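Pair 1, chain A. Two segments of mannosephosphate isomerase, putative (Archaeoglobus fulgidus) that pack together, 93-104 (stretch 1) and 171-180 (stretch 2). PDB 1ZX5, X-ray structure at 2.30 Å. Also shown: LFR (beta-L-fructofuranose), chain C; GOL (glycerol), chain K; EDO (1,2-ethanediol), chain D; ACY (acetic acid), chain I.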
# COMPACT_ATOMS: atom_id res chain seq x y z
N ALA A 93 -1.36 2.74 14.98
CA ALA A 93 -0.93 3.52 16.14
C ALA A 93 -0.83 2.63 17.38
O ALA A 93 0.18 2.64 18.07
CB ALA A 93 -1.87 4.73 16.38
N SER A 94 -1.88 1.86 17.65
CA SER A 94 -1.83 0.76 18.60
C SER A 94 -1.32 -0.46 17.86
O SER A 94 -1.46 -0.53 16.64
CB SER A 94 -3.22 0.44 19.12
OG SER A 94 -3.73 1.57 19.76
N PRO A 95 -0.74 -1.43 18.59
CA PRO A 95 -0.22 -2.61 17.89
C PRO A 95 -1.33 -3.41 17.18
O PRO A 95 -2.40 -3.67 17.76
CB PRO A 95 0.42 -3.45 19.02
CG PRO A 95 -0.12 -2.90 20.29
CD PRO A 95 -0.52 -1.49 20.05
N THR A 96 -1.07 -3.77 15.93
CA THR A 96 -1.93 -4.70 15.20
C THR A 96 -1.58 -6.13 15.66
O THR A 96 -0.48 -6.37 16.14
CB THR A 96 -1.80 -4.51 13.67
OG1 THR A 96 -0.42 -4.67 13.26
CG2 THR A 96 -2.29 -3.10 13.23
N GLN A 97 -2.53 -7.06 15.53
CA GLN A 97 -2.25 -8.47 15.76
C GLN A 97 -1.43 -9.01 14.58
O GLN A 97 -1.53 -8.49 13.45
CB GLN A 97 -3.55 -9.26 15.97
CG GLN A 97 -3.40 -10.81 16.14
CD GLN A 97 -2.56 -11.26 17.35
OE1 GLN A 97 -1.32 -11.33 17.28
NE2 GLN A 97 -3.23 -11.59 18.45
N VAL A 98 -0.62 -10.02 14.85
CA VAL A 98 0.15 -10.69 13.80
C VAL A 98 -0.81 -11.33 12.80
O VAL A 98 -1.80 -11.96 13.17
CB VAL A 98 1.14 -11.74 14.38
CG1 VAL A 98 1.86 -12.47 13.25
CG2 VAL A 98 2.16 -11.06 15.31
N HIS A 99 -0.52 -11.14 11.52
CA HIS A 99 -1.31 -11.72 10.45
C HIS A 99 -0.39 -12.11 9.30
O HIS A 99 0.82 -11.85 9.35
CB HIS A 99 -2.43 -10.76 10.01
CG HIS A 99 -1.96 -9.37 9.72
ND1 HIS A 99 -1.55 -8.49 10.70
CD2 HIS A 99 -1.89 -8.68 8.55
CE1 HIS A 99 -1.21 -7.34 10.15
NE2 HIS A 99 -1.41 -7.42 8.85
N VAL A 100 -0.96 -12.76 8.30
CA VAL A 100 -0.22 -13.35 7.21
C VAL A 100 -1.13 -13.37 5.98
O VAL A 100 -2.35 -13.51 6.10
CB VAL A 100 0.31 -14.80 7.57
CG1 VAL A 100 -0.83 -15.76 7.94
CG2 VAL A 100 1.17 -15.40 6.45
N HIS A 101 -0.54 -13.21 4.80
CA HIS A 101 -1.26 -13.22 3.54
C HIS A 101 -0.98 -14.51 2.77
O HIS A 101 0.14 -15.02 2.80
CB HIS A 101 -0.84 -12.03 2.68
CG HIS A 101 -1.06 -10.70 3.33
ND1 HIS A 101 -2.29 -10.31 3.83
CD2 HIS A 101 -0.22 -9.66 3.54
CE1 HIS A 101 -2.19 -9.10 4.34
NE2 HIS A 101 -0.95 -8.68 4.17
N PRO A 102 -2.00 -15.02 2.05
CA PRO A 102 -1.80 -16.15 1.14
C PRO A 102 -1.17 -15.72 -0.20
O PRO A 102 -1.33 -14.57 -0.63
CB PRO A 102 -3.22 -16.65 0.91
CG PRO A 102 -4.06 -15.41 0.97
CD PRO A 102 -3.40 -14.54 2.02
N SER A 103 -0.46 -16.64 -0.85
CA SER A 103 -0.08 -16.48 -2.25
C SER A 103 -1.31 -16.66 -3.15
O SER A 103 -2.37 -17.08 -2.69
CB SER A 103 0.98 -17.51 -2.63
OG SER A 103 0.48 -18.82 -2.45
N ASP A 104 -1.17 -16.35 -4.44
CA ASP A 104 -2.19 -16.65 -5.45
C ASP A 104 -2.59 -18.11 -5.43
O ASP A 104 -3.76 -18.45 -5.50
CB ASP A 104 -1.68 -16.29 -6.85
CG ASP A 104 -1.72 -14.81 -7.13
OD1 ASP A 104 -2.34 -14.04 -6.34
OD2 ASP A 104 -1.12 -14.39 -8.15
N ARG A 171 6.15 -10.63 1.66
CA ARG A 171 5.78 -11.69 0.73
C ARG A 171 4.76 -12.67 1.35
O ARG A 171 4.66 -12.78 2.58
CB ARG A 171 7.04 -12.42 0.24
CG ARG A 171 7.92 -11.50 -0.60
CD ARG A 171 9.18 -12.16 -1.18
NE ARG A 171 9.95 -11.15 -1.92
CZ ARG A 171 10.91 -10.39 -1.38
NH1 ARG A 171 11.23 -10.52 -0.10
NH2 ARG A 171 11.53 -9.48 -2.13
N PRO A 172 3.99 -13.37 0.49
CA PRO A 172 3.00 -14.33 0.99
C PRO A 172 3.63 -15.32 1.97
O PRO A 172 4.75 -15.79 1.76
CB PRO A 172 2.57 -15.06 -0.29
CG PRO A 172 2.76 -14.05 -1.37
CD PRO A 172 3.99 -13.28 -0.98
N GLY A 173 2.91 -15.62 3.05
CA GLY A 173 3.41 -16.55 4.06
C GLY A 173 4.18 -15.90 5.20
O GLY A 173 4.35 -16.52 6.25
N ILE A 174 4.66 -14.67 4.99
CA ILE A 174 5.43 -13.94 6.02
C ILE A 174 4.52 -13.29 7.06
O ILE A 174 3.71 -12.44 6.72
CB ILE A 174 6.37 -12.86 5.39
CG1 ILE A 174 7.33 -13.47 4.35
CG2 ILE A 174 7.14 -12.09 6.48
CD1 ILE A 174 8.32 -14.47 4.91
N PRO A 175 4.65 -13.69 8.34
CA PRO A 175 3.88 -13.09 9.43
C PRO A 175 4.38 -11.66 9.71
O PRO A 175 5.60 -11.40 9.62
CB PRO A 175 4.18 -14.00 10.62
CG PRO A 175 5.55 -14.56 10.32
CD PRO A 175 5.58 -14.73 8.83
N HIS A 176 3.46 -10.75 10.02
CA HIS A 176 3.84 -9.37 10.20
C HIS A 176 2.82 -8.60 11.03
O HIS A 176 1.70 -9.06 11.24
CB HIS A 176 4.08 -8.69 8.83
CG HIS A 176 2.84 -8.57 7.99
ND1 HIS A 176 2.35 -9.62 7.23
CD2 HIS A 176 2.00 -7.54 7.79
CE1 HIS A 176 1.26 -9.23 6.61
NE2 HIS A 176 1.02 -7.97 6.93
N ALA A 177 3.25 -7.43 11.51
CA ALA A 177 2.48 -6.53 12.35
C ALA A 177 3.24 -5.20 12.43
O ALA A 177 4.37 -5.08 11.94
CB ALA A 177 2.27 -7.13 13.76
N GLY A 178 2.60 -4.22 13.06
CA GLY A 178 3.21 -2.91 13.27
C GLY A 178 2.72 -2.31 14.57
O GLY A 178 1.70 -2.74 15.10
N GLU A 179 3.44 -1.32 15.07
CA GLU A 179 3.08 -0.64 16.31
C GLU A 179 3.63 0.78 16.28
O GLU A 179 4.82 0.98 16.07
CB GLU A 179 3.64 -1.41 17.51
CG GLU A 179 3.30 -0.81 18.85
CD GLU A 179 3.85 -1.65 20.02
OE1 GLU A 179 5.04 -2.03 20.01
OE2 GLU A 179 3.06 -1.94 20.95
N GLY A 180 2.76 1.76 16.50
CA GLY A 180 3.15 3.16 16.49
C GLY A 180 3.73 3.55 15.14
O GLY A 180 4.63 4.38 15.07
C1 LFR C . -0.41 -9.62 20.02
C2 LFR C . -0.69 -8.10 20.02
C3 LFR C . -2.18 -7.83 19.81
C4 LFR C . -2.70 -7.18 21.06
C5 LFR C . -1.51 -7.06 22.01
C6 LFR C . -1.26 -5.61 22.42
O1 LFR C . 0.41 -10.07 18.93
O2 LFR C . 0.09 -7.40 19.02
O3 LFR C . -2.42 -6.92 18.73
O4 LFR C . -3.72 -8.02 21.61
O5 LFR C . -0.36 -7.61 21.33
O6 LFR C . -0.48 -5.49 23.62
C1 GOL K . -3.25 -3.57 8.14
O1 GOL K . -3.31 -4.15 9.44
C2 GOL K . -2.87 -4.59 7.06
O2 GOL K . -3.20 -4.08 5.78
C3 GOL K . -1.37 -4.92 7.10
O3 GOL K . -1.01 -5.97 6.22
C1 EDO D . 1.39 -12.63 -5.50
O1 EDO D . 0.15 -11.91 -5.57
C2 EDO D . 1.22 -13.75 -4.49
O2 EDO D . 1.54 -15.00 -5.10
C ACY I . 0.36 -3.27 9.72
O ACY I . -0.18 -4.14 10.45
OXT ACY I . 0.05 -3.07 8.53
CH3 ACY I . 1.44 -2.38 10.26
O HOH W 1 2.27 -12.40 4.44

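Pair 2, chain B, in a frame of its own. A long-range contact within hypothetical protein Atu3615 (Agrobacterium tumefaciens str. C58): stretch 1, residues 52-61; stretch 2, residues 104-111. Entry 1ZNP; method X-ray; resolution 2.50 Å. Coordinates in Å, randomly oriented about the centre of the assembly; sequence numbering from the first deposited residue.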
# COMPACT_ATOMS: atom_id res chain seq x y z
N ARG B 52 -17.73 -9.14 -0.85
CA ARG B 52 -16.62 -8.31 -0.38
C ARG B 52 -16.91 -7.58 0.94
O ARG B 52 -17.96 -7.78 1.56
CB ARG B 52 -16.26 -7.29 -1.46
CG ARG B 52 -17.36 -6.29 -1.78
CD ARG B 52 -17.22 -5.76 -3.19
NE ARG B 52 -18.32 -4.88 -3.58
CZ ARG B 52 -18.46 -3.61 -3.18
NH1 ARG B 52 -19.50 -2.89 -3.58
NH2 ARG B 52 -17.54 -3.06 -2.39
N SER B 53 -15.96 -6.74 1.36
CA SER B 53 -16.09 -5.95 2.58
C SER B 53 -16.34 -4.51 2.17
O SER B 53 -15.48 -3.87 1.59
CB SER B 53 -14.80 -6.04 3.39
OG SER B 53 -14.87 -5.25 4.57
N HIS B 54 -17.54 -4.00 2.45
CA HIS B 54 -17.91 -2.64 2.07
C HIS B 54 -17.17 -1.56 2.86
O HIS B 54 -16.62 -1.84 3.92
CB HIS B 54 -19.42 -2.46 2.21
CG HIS B 54 -20.22 -3.28 1.24
ND1 HIS B 54 -20.12 -4.65 1.17
CD2 HIS B 54 -21.10 -2.92 0.28
CE1 HIS B 54 -20.91 -5.10 0.21
NE2 HIS B 54 -21.52 -4.07 -0.34
N TRP B 55 -17.16 -0.35 2.32
CA TRP B 55 -16.50 0.80 2.94
C TRP B 55 -17.04 1.10 4.33
O TRP B 55 -18.25 1.25 4.52
CB TRP B 55 -16.66 2.06 2.09
CG TRP B 55 -15.83 2.12 0.84
CD1 TRP B 55 -16.28 2.03 -0.44
CD2 TRP B 55 -14.41 2.36 0.74
NE1 TRP B 55 -15.24 2.21 -1.33
CE2 TRP B 55 -14.08 2.41 -0.64
CE3 TRP B 55 -13.38 2.53 1.68
CZ2 TRP B 55 -12.78 2.63 -1.10
CZ3 TRP B 55 -12.08 2.76 1.22
CH2 TRP B 55 -11.80 2.80 -0.16
N HIS B 56 -16.14 1.22 5.30
CA HIS B 56 -16.51 1.51 6.67
C HIS B 56 -15.28 1.99 7.41
O HIS B 56 -14.16 1.96 6.88
CB HIS B 56 -17.01 0.24 7.36
CG HIS B 56 -15.96 -0.83 7.46
ND1 HIS B 56 -15.53 -1.55 6.36
CD2 HIS B 56 -15.21 -1.24 8.50
CE1 HIS B 56 -14.56 -2.37 6.73
NE2 HIS B 56 -14.34 -2.20 8.03
N ARG B 57 -15.47 2.42 8.66
CA ARG B 57 -14.36 2.86 9.47
C ARG B 57 -14.63 2.67 10.96
O ARG B 57 -15.79 2.65 11.40
CB ARG B 57 -14.03 4.34 9.18
CG ARG B 57 -15.07 5.33 9.66
CD ARG B 57 -14.83 6.73 9.09
NE ARG B 57 -16.08 7.49 9.13
CZ ARG B 57 -16.61 8.05 10.22
NH1 ARG B 57 -16.01 7.96 11.40
NH2 ARG B 57 -17.77 8.67 10.14
N VAL B 58 -13.54 2.47 11.71
CA VAL B 58 -13.59 2.31 13.14
C VAL B 58 -13.10 3.69 13.59
O VAL B 58 -11.93 4.02 13.44
CB VAL B 58 -12.64 1.20 13.60
CG1 VAL B 58 -12.74 1.00 15.09
CG2 VAL B 58 -12.97 -0.10 12.85
N THR B 59 -14.03 4.48 14.13
CA THR B 59 -13.76 5.86 14.53
C THR B 59 -12.67 6.17 15.53
O THR B 59 -11.97 7.17 15.37
CB THR B 59 -15.04 6.56 15.05
OG1 THR B 59 -15.45 5.96 16.29
CG2 THR B 59 -16.17 6.45 14.03
N ASP B 60 -12.50 5.33 16.54
CA ASP B 60 -11.53 5.63 17.59
C ASP B 60 -10.51 4.56 17.92
O ASP B 60 -10.03 4.47 19.05
CB ASP B 60 -12.29 6.00 18.85
CG ASP B 60 -13.41 5.00 19.15
OD1 ASP B 60 -14.45 5.43 19.67
OD2 ASP B 60 -13.24 3.79 18.88
N ALA B 61 -10.18 3.73 16.94
CA ALA B 61 -9.22 2.68 17.20
C ALA B 61 -8.58 2.23 15.91
O ALA B 61 -9.19 2.30 14.84
CB ALA B 61 -9.91 1.50 17.86
N PRO B 104 -4.98 2.87 10.03
CA PRO B 104 -5.01 3.85 11.12
C PRO B 104 -6.45 4.15 11.55
O PRO B 104 -7.40 3.84 10.84
CB PRO B 104 -4.28 5.06 10.51
CG PRO B 104 -4.56 4.93 9.07
CD PRO B 104 -4.40 3.46 8.81
N ALA B 105 -6.59 4.75 12.73
CA ALA B 105 -7.90 5.08 13.29
C ALA B 105 -8.71 6.08 12.48
O ALA B 105 -8.18 7.03 11.91
CB ALA B 105 -7.74 5.58 14.72
N ASN B 106 -10.02 5.84 12.44
CA ASN B 106 -10.98 6.66 11.72
C ASN B 106 -10.70 6.77 10.23
O ASN B 106 -11.19 7.68 9.57
CB ASN B 106 -11.03 8.07 12.31
CG ASN B 106 -12.28 8.82 11.89
OD1 ASN B 106 -12.28 10.05 11.78
ND2 ASN B 106 -13.36 8.09 11.65
N CYS B 107 -9.92 5.84 9.69
CA CYS B 107 -9.63 5.85 8.26
C CYS B 107 -10.59 4.91 7.52
O CYS B 107 -10.81 3.78 7.95
CB CYS B 107 -8.20 5.39 8.02
SG CYS B 107 -7.83 5.06 6.28
N TRP B 108 -11.15 5.37 6.41
CA TRP B 108 -12.06 4.54 5.64
C TRP B 108 -11.35 3.29 5.13
O TRP B 108 -10.18 3.35 4.74
CB TRP B 108 -12.64 5.32 4.46
CG TRP B 108 -13.67 6.35 4.84
CD1 TRP B 108 -13.50 7.71 4.88
CD2 TRP B 108 -15.02 6.11 5.23
NE1 TRP B 108 -14.67 8.32 5.28
CE2 TRP B 108 -15.61 7.36 5.50
CE3 TRP B 108 -15.79 4.95 5.39
CZ2 TRP B 108 -16.94 7.49 5.92
CZ3 TRP B 108 -17.12 5.07 5.80
CH2 TRP B 108 -17.68 6.34 6.06
N GLN B 109 -12.06 2.16 5.11
CA GLN B 109 -11.48 0.91 4.65
C GLN B 109 -12.47 -0.05 3.99
O GLN B 109 -13.63 -0.13 4.39
CB GLN B 109 -10.79 0.20 5.81
CG GLN B 109 -11.72 -0.17 6.95
CD GLN B 109 -11.03 -0.98 8.03
OE1 GLN B 109 -10.44 -2.03 7.76
NE2 GLN B 109 -11.11 -0.49 9.26
N SER B 110 -12.00 -0.76 2.97
CA SER B 110 -12.83 -1.74 2.26
C SER B 110 -11.87 -2.78 1.70
O SER B 110 -10.69 -2.51 1.51
CB SER B 110 -13.62 -1.09 1.12
OG SER B 110 -12.76 -0.49 0.17
N ALA B 111 -12.38 -3.98 1.45
CA ALA B 111 -11.53 -5.03 0.93
C ALA B 111 -12.29 -6.06 0.12
O ALA B 111 -13.52 -6.09 0.11
CB ALA B 111 -10.81 -5.71 2.10
O HOH W 2 -11.21 2.21 10.29
O HOH W 3 -9.06 1.91 11.87

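What most sharply separates the two contacts? It is the position where His176(A) of pair 1 matches Gln109(B) of pair 2, opposite a histidine that both pairs keep, His99(A) and His56(B). In pair 1 a second imidazole fills the place: the rings of His99(A) and His176(A) lie oblique, centroids 4.2 Å apart, and their NE2 atoms come within 3.1 Å at an angle too poor for a hydrogen bond. What joins them is a glycerol, probably from the crystallisation liquor, whose O3 hydrogen-bonds to His176(A) NE2 at 2.9 Å and weakly to His99(A) NE2 at 3.0 Å and His101(A) NE2 at 3.4 Å. In pair 2 the aliphatic part of Gln109(B) lies over one face of the His56(B) ring, with CG 3.7 Å from the ring centroid, a CH-pi contact in place of a shared polar ligand.

What backbone do they share? Fourteen central residues superpose with an RMSD of 0.7 Å. In each, two chain segments run in roughly opposite directions and a histidine exchanges two backbone hydrogen bonds with its partner: His99(A) N to His176(A) O at 3.1 Å and His176(A) N to His99(A) O at 2.9 Å, against His56(B) N to Gln109(B) O at 3.0 Å and Gln109(B) N to His56(B) O at 2.8 Å. The histidines also adopt the same p rotamer, and each ND1 donates to the carbonyl two residues earlier, His99(A) ND1 to Gln97(A) O at 2.8 Å and His56(B) ND1 to His54(B) O at 2.7 Å, which helps to fix the ring.

How is the matching pair Thr96(A)–Gly178(A) and Ser53(B)–Ala111(B) joined? Pair 2 uses backbone alone, Ser53(B) N to Ala111(B) O at 2.8 Å and Ala111(B) N to Ser53(B) O at 3.1 Å, with a beta bulge between this bridge and the histidine. Pair 1 keeps the first bond, Thr96(A) N to Gly178(A) O at 3.1 Å, but Gly178(A) N turns to the side chain, reaching Thr96(A) OG1 at 3.1 Å. That hydroxyl in turn donates to the acetic acid O at 2.9 Å.

How do the flanking side chains fill the space? Pair 1 uses small apolar groups: Val98(A) CG1 meets Pro175(A) CB at 3.8 Å. At the matching positions pair 2 has two tryptophans, Trp55(B) CE3 lying 4.0 Å from Trp108(B) CB. Arg57(B), matching Val100(A), lays its CD 3.8 Å from the centroid of the Trp108(B) six-membered ring, over the face. Past these, both chains make a type II turn, tied by Gly173(A) N to His101(A) O at 2.8 Å and by Asn106(B) N to Val58(B) O at 2.8 Å. The third turn residue has positive phi in both; at the angles of Gly173(A) a CB would jam against the preceding carbonyl, whereas Asn106(B) carries a side chain there.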